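Local coordinates for Arf-GAP domain and FG repeat-containing protein 1 (Homo sapiens, PDB 2OLM) that is thought to activate Arf-type GTPases through its zinc-binding Arf-GAP domain, takes part in acrosome biogenesis, and serves HIV-1 Rev as a cofactor in viral RNA movement, at residues 53-56 with 57-60; 70-74 with 75-79. All coordinates share one frame; numbering follows the deposited sequence.

Contact 1. Residues 53-56 with 57-60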
loop_
_atom_site.group_PDB
_atom_site.type_symbol
_atom_site.label_atom_id
_atom_site.label_comp_id
_atom_site.label_asym_id
_atom_site.label_seq_id
_atom_site.Cartn_x
_atom_site.Cartn_y
_atom_site.Cartn_z
ATOM N N GLY A 53 -9.988 -7.226 17.354
ATOM C CA GLY A 53 -11.239 -7.752 17.860
ATOM C C GLY A 53 -11.404 -7.541 19.361
ATOM O O GLY A 53 -12.486 -7.184 19.841
ATOM N N SER A 54 -10.332 -7.764 20.126
ATOM C CA SER A 54 -10.372 -7.547 21.574
ATOM C C SER A 54 -10.491 -6.058 21.978
ATOM O O SER A 54 -11.195 -5.737 22.936
ATOM C CB SER A 54 -9.163 -8.173 22.264
ATOM O OG SER A 54 -9.229 -9.596 22.102
ATOM N N LEU A 55 -9.824 -5.189 21.237
ATOM C CA LEU A 55 -9.912 -3.734 21.446
ATOM C C LEU A 55 -11.330 -3.243 21.257
ATOM O O LEU A 55 -11.755 -2.254 21.915
ATOM C CB LEU A 55 -8.994 -3.037 20.473
ATOM C CG LEU A 55 -7.472 -3.095 20.821
ATOM C CD1 LEU A 55 -6.608 -2.749 19.604
ATOM C CD2 LEU A 55 -7.117 -2.184 22.041
ATOM N N ARG A 56 -12.070 -3.871 20.352
ATOM C CA ARG A 56 -13.510 -3.533 20.180
ATOM C C ARG A 56 -14.395 -4.006 21.333
ATOM O O ARG A 56 -15.561 -3.581 21.440
ATOM C CB ARG A 56 -14.061 -4.077 18.852
ATOM C CG ARG A 56 -13.394 -3.492 17.665
ATOM C CD ARG A 56 -13.577 -2.032 17.547
ATOM N NE ARG A 56 -14.976 -1.639 17.552
ATOM C CZ ARG A 56 -15.404 -0.380 17.627
ATOM N NH1 ARG A 56 -14.572 0.660 17.737
ATOM N NH2 ARG A 56 -16.721 -0.162 17.613
ATOM N N GLY A 57 -13.866 -4.853 22.178
ATOM C CA GLY A 57 -14.597 -5.299 23.368
ATOM C C GLY A 57 -14.395 -4.417 24.579
ATOM O O GLY A 57 -15.060 -4.596 25.605
ATOM N N LEU A 58 -13.493 -3.426 24.505
ATOM C CA LEU A 58 -13.386 -2.464 25.585
ATOM C C LEU A 58 -14.589 -1.529 25.545
ATOM O O LEU A 58 -15.253 -1.393 24.552
ATOM C CB LEU A 58 -12.101 -1.662 25.438
ATOM C CG LEU A 58 -10.771 -2.442 25.483
ATOM C CD1 LEU A 58 -9.594 -1.593 25.242
ATOM C CD2 LEU A 58 -10.657 -3.107 26.888
ATOM N N ASN A 59 -14.861 -0.927 26.688
ATOM C CA ASN A 59 -15.872 0.102 26.768
ATOM C C ASN A 59 -15.328 1.357 27.446
ATOM O O ASN A 59 -14.978 1.310 28.626
ATOM C CB ASN A 59 -17.079 -0.387 27.527
ATOM C CG ASN A 59 -18.284 0.466 27.277
ATOM O OD1 ASN A 59 -18.319 1.277 26.331
ATOM N ND2 ASN A 59 -19.318 0.276 28.107
ATOM N N PRO A 60 -15.176 2.473 26.724
ATOM C CA PRO A 60 -15.478 2.590 25.301
ATOM C C PRO A 60 -14.477 1.822 24.432
ATOM O O PRO A 60 -13.307 1.654 24.814
ATOM C CB PRO A 60 -15.405 4.104 25.029
ATOM C CG PRO A 60 -15.367 4.747 26.396
ATOM C CD PRO A 60 -14.707 3.745 27.262
HETATM O O HOH W 1 -17.674 -2.414 23.563
#

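Contact 2. Residues 70-74 with 75-79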
loop_
_atom_site.group_PDB
_atom_site.type_symbol
_atom_site.label_atom_id
_atom_site.label_comp_id
_atom_site.label_asym_id
_atom_site.label_seq_id
_atom_site.Cartn_x
_atom_site.Cartn_y
_atom_site.Cartn_z
ATOM N N THR A 70 -8.651 1.131 4.259
ATOM C CA THR A 70 -9.173 2.448 4.651
ATOM C C THR A 70 -8.573 3.531 3.772
ATOM O O THR A 70 -7.400 3.489 3.416
ATOM C CB THR A 70 -8.806 2.745 6.124
ATOM O OG1 THR A 70 -9.266 1.677 6.944
ATOM C CG2 THR A 70 -9.383 4.053 6.621
ATOM N N THR A 71 -9.384 4.535 3.461
ATOM C CA THR A 71 -8.858 5.748 2.864
ATOM C C THR A 71 -8.580 6.696 4.021
ATOM O O THR A 71 -9.498 7.357 4.530
ATOM C CB THR A 71 -9.833 6.355 1.870
ATOM O OG1 THR A 71 -10.145 5.376 0.872
ATOM C CG2 THR A 71 -9.218 7.571 1.199
ATOM N N PHE A 72 -7.336 6.684 4.504
ATOM C CA PHE A 72 -6.957 7.545 5.636
ATOM C C PHE A 72 -6.931 8.987 5.187
ATOM O O PHE A 72 -6.585 9.291 4.043
ATOM C CB PHE A 72 -5.595 7.148 6.186
ATOM C CG PHE A 72 -5.608 5.845 6.912
ATOM C CD1 PHE A 72 -6.175 5.736 8.168
ATOM C CD2 PHE A 72 -5.096 4.710 6.333
ATOM C CE1 PHE A 72 -6.192 4.524 8.823
ATOM C CE2 PHE A 72 -5.149 3.514 6.966
ATOM C CZ PHE A 72 -5.686 3.416 8.240
ATOM N N THR A 73 -7.306 9.893 6.066
ATOM C CA THR A 73 -7.179 11.324 5.800
ATOM C C THR A 73 -5.782 11.867 6.154
ATOM O O THR A 73 -5.002 11.226 6.873
ATOM C CB THR A 73 -8.181 12.113 6.614
ATOM O OG1 THR A 73 -7.846 11.989 8.003
ATOM C CG2 THR A 73 -9.598 11.587 6.372
ATOM N N GLN A 74 -5.442 13.061 5.662
ATOM C CA GLN A 74 -4.205 13.700 6.029
ATOM C C GLN A 74 -4.059 13.832 7.533
ATOM O O GLN A 74 -2.988 13.572 8.089
ATOM C CB GLN A 74 -4.140 15.077 5.348
ATOM C CG GLN A 74 -2.836 15.809 5.547
ATOM C CD GLN A 74 -1.671 15.279 4.700
ATOM O OE1 GLN A 74 -1.866 14.776 3.570
ATOM N NE2 GLN A 74 -0.450 15.401 5.234
ATOM N N GLN A 75 -5.168 14.219 8.193
ATOM C CA GLN A 75 -5.181 14.350 9.670
ATOM C C GLN A 75 -4.813 13.017 10.352
ATOM O O GLN A 75 -4.000 12.948 11.278
ATOM C CB GLN A 75 -6.568 14.823 10.130
ATOM C CG GLN A 75 -6.839 16.300 9.946
ATOM C CD GLN A 75 -8.300 16.609 10.216
ATOM O OE1 GLN A 75 -8.628 17.245 11.233
ATOM N NE2 GLN A 75 -9.185 16.138 9.348
ATOM N N GLU A 76 -5.405 11.944 9.891
ATOM C CA GLU A 76 -5.093 10.660 10.480
ATOM C C GLU A 76 -3.639 10.236 10.265
ATOM O O GLU A 76 -2.963 9.762 11.189
ATOM C CB GLU A 76 -6.042 9.608 9.945
ATOM C CG GLU A 76 -7.457 9.773 10.436
ATOM C CD GLU A 76 -8.435 8.880 9.779
ATOM O OE1 GLU A 76 -8.329 8.619 8.564
ATOM O OE2 GLU A 76 -9.356 8.425 10.470
ATOM N N ILE A 77 -3.143 10.386 9.030
ATOM C CA ILE A 77 -1.763 10.050 8.715
ATOM C C ILE A 77 -0.790 10.852 9.589
ATOM O O ILE A 77 0.132 10.309 10.167
ATOM C CB ILE A 77 -1.482 10.275 7.223
ATOM C CG1 ILE A 77 -2.293 9.274 6.385
ATOM C CG2 ILE A 77 0.044 10.242 6.959
ATOM C CD1 ILE A 77 -1.874 7.803 6.525
ATOM N N GLU A 78 -1.050 12.143 9.746
ATOM C CA GLU A 78 -0.172 12.965 10.584
ATOM C C GLU A 78 -0.227 12.588 12.058
ATOM O O GLU A 78 0.797 12.589 12.739
ATOM C CB GLU A 78 -0.467 14.435 10.406
ATOM C CG GLU A 78 -0.107 14.918 8.988
ATOM C CD GLU A 78 -0.315 16.364 8.740
ATOM O OE1 GLU A 78 -0.820 17.075 9.621
ATOM O OE2 GLU A 78 0.024 16.797 7.635
ATOM N N PHE A 79 -1.407 12.220 12.543
ATOM C CA PHE A 79 -1.497 11.712 13.902
ATOM C C PHE A 79 -0.632 10.476 14.083
ATOM O O PHE A 79 0.088 10.311 15.045
ATOM C CB PHE A 79 -2.972 11.409 14.240
ATOM C CG PHE A 79 -3.164 10.866 15.622
ATOM C CD1 PHE A 79 -3.113 11.738 16.702
ATOM C CD2 PHE A 79 -3.322 9.508 15.863
ATOM C CE1 PHE A 79 -3.276 11.288 17.997
ATOM C CE2 PHE A 79 -3.471 9.057 17.195
ATOM C CZ PHE A 79 -3.428 9.977 18.240
HETATM O O HOH W 2 -10.479 7.497 7.314
#

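Contact 1. Residues 53-56 with 57-60
The exit from helix 49-55, the short helix that carries C51 of the zinc finger in the Arf-GAP domain, is made by a type I beta turn from L55 to L58. Two backbone bonds hold the chain here. The amide of G57 reaches back to the carbonyl of S54, with N to O 2.9 Å, in a bond that is bent, at 143° at the hydrogen. The turn's own bond, from L58 N to L55 O, is weak at 3.3 Å. Both bonds reach back three residues, not the four of an alpha helix.

L55 and L58 lie side by side, their side chains pointing the same way, and CD2 of L55 meets CD1 of L58 at 4.1 Å, a light apolar touch. In L58, CG is anti to the carbonyl carbon (chi1 -61°), which carries the branch back over the turn and brings CG to 3.7 Å from L55 O. Leucine suits both places because both side chains are buried: L55 also packs on D30, H62 and V64, its side chain about 8 Å from the zinc ion, while L58 lies against Q117 and E121 of helix 109-121. S54 touches V112 and L116 of that same helix.

R56 suits an exposed corner, since its long chain, bent at chi2 and chi3, carries the guanidinium group to the carbonyl of H62, which NH1 hydrogen-bonds. G57 adds no side chain where a CB would come close to S54 O. One water bridges two carbonyls, donating to R56 O at 3.2 Å and to L58 O at 2.8 Å.

Contact 2. Residues 70-74 with 75-79
At the edge of the F72 ring lies OE1 of E76, 3.6 Å from CD1, with the carboxylate turned 64° against the ring, while the methyl CG2 of T70 sits over the centre of one face, 3.8 Å above its plane. This is the start of helix 74-82, closed by a capping box between T73 and E76. Threonine suits the N-cap: OG1, between the backbone N and the carbonyl carbon (chi1 66°), accepts from E76 N at 3.1 Å. In return the extended side chain of E76 brings OE1 to T73 N, 3.0 Å away and nearly straight at 168°. A water shared with T71 O also donates to OE1, and OE2 forms a salt bridge with K65 of strand 64-66, so both carboxylate oxygens are held.

Isoleucine fits the buried side of this first turn: CD1 of I77 rests on CB of F72, and both residues pack against helix 3-20, on M15 and L16 respectively. One residue past the N-cap, a bend at chi2 turns the amide of Q74 toward E78, while its OE1 accepts from H12. Its NE2 donates to E78 OE2 at 2.8 Å, on the anti side of the carboxylate but well out of its plane.

Overall arrangement
From the N terminus, the chain runs through helix 3-20 and past three of the four zinc-binding cysteines, into helix 49-55, which holds the fourth and brings it to contact 1. There it turns out of the helix and into the connection leading to strand 64-66. Contact 2 follows that strand, where the chain enters helix 74-82. The two local contacts are in series, neither nested nor crossed, and lie apart, with centres 22 Å and nearest atoms about 12 Å from each other. Strand 64-66 joins their surroundings: V64 meets contact 1 and K65 contact 2. Contact 1 also borders helix 109-121, whereas contact 2 sits against helix 3-20.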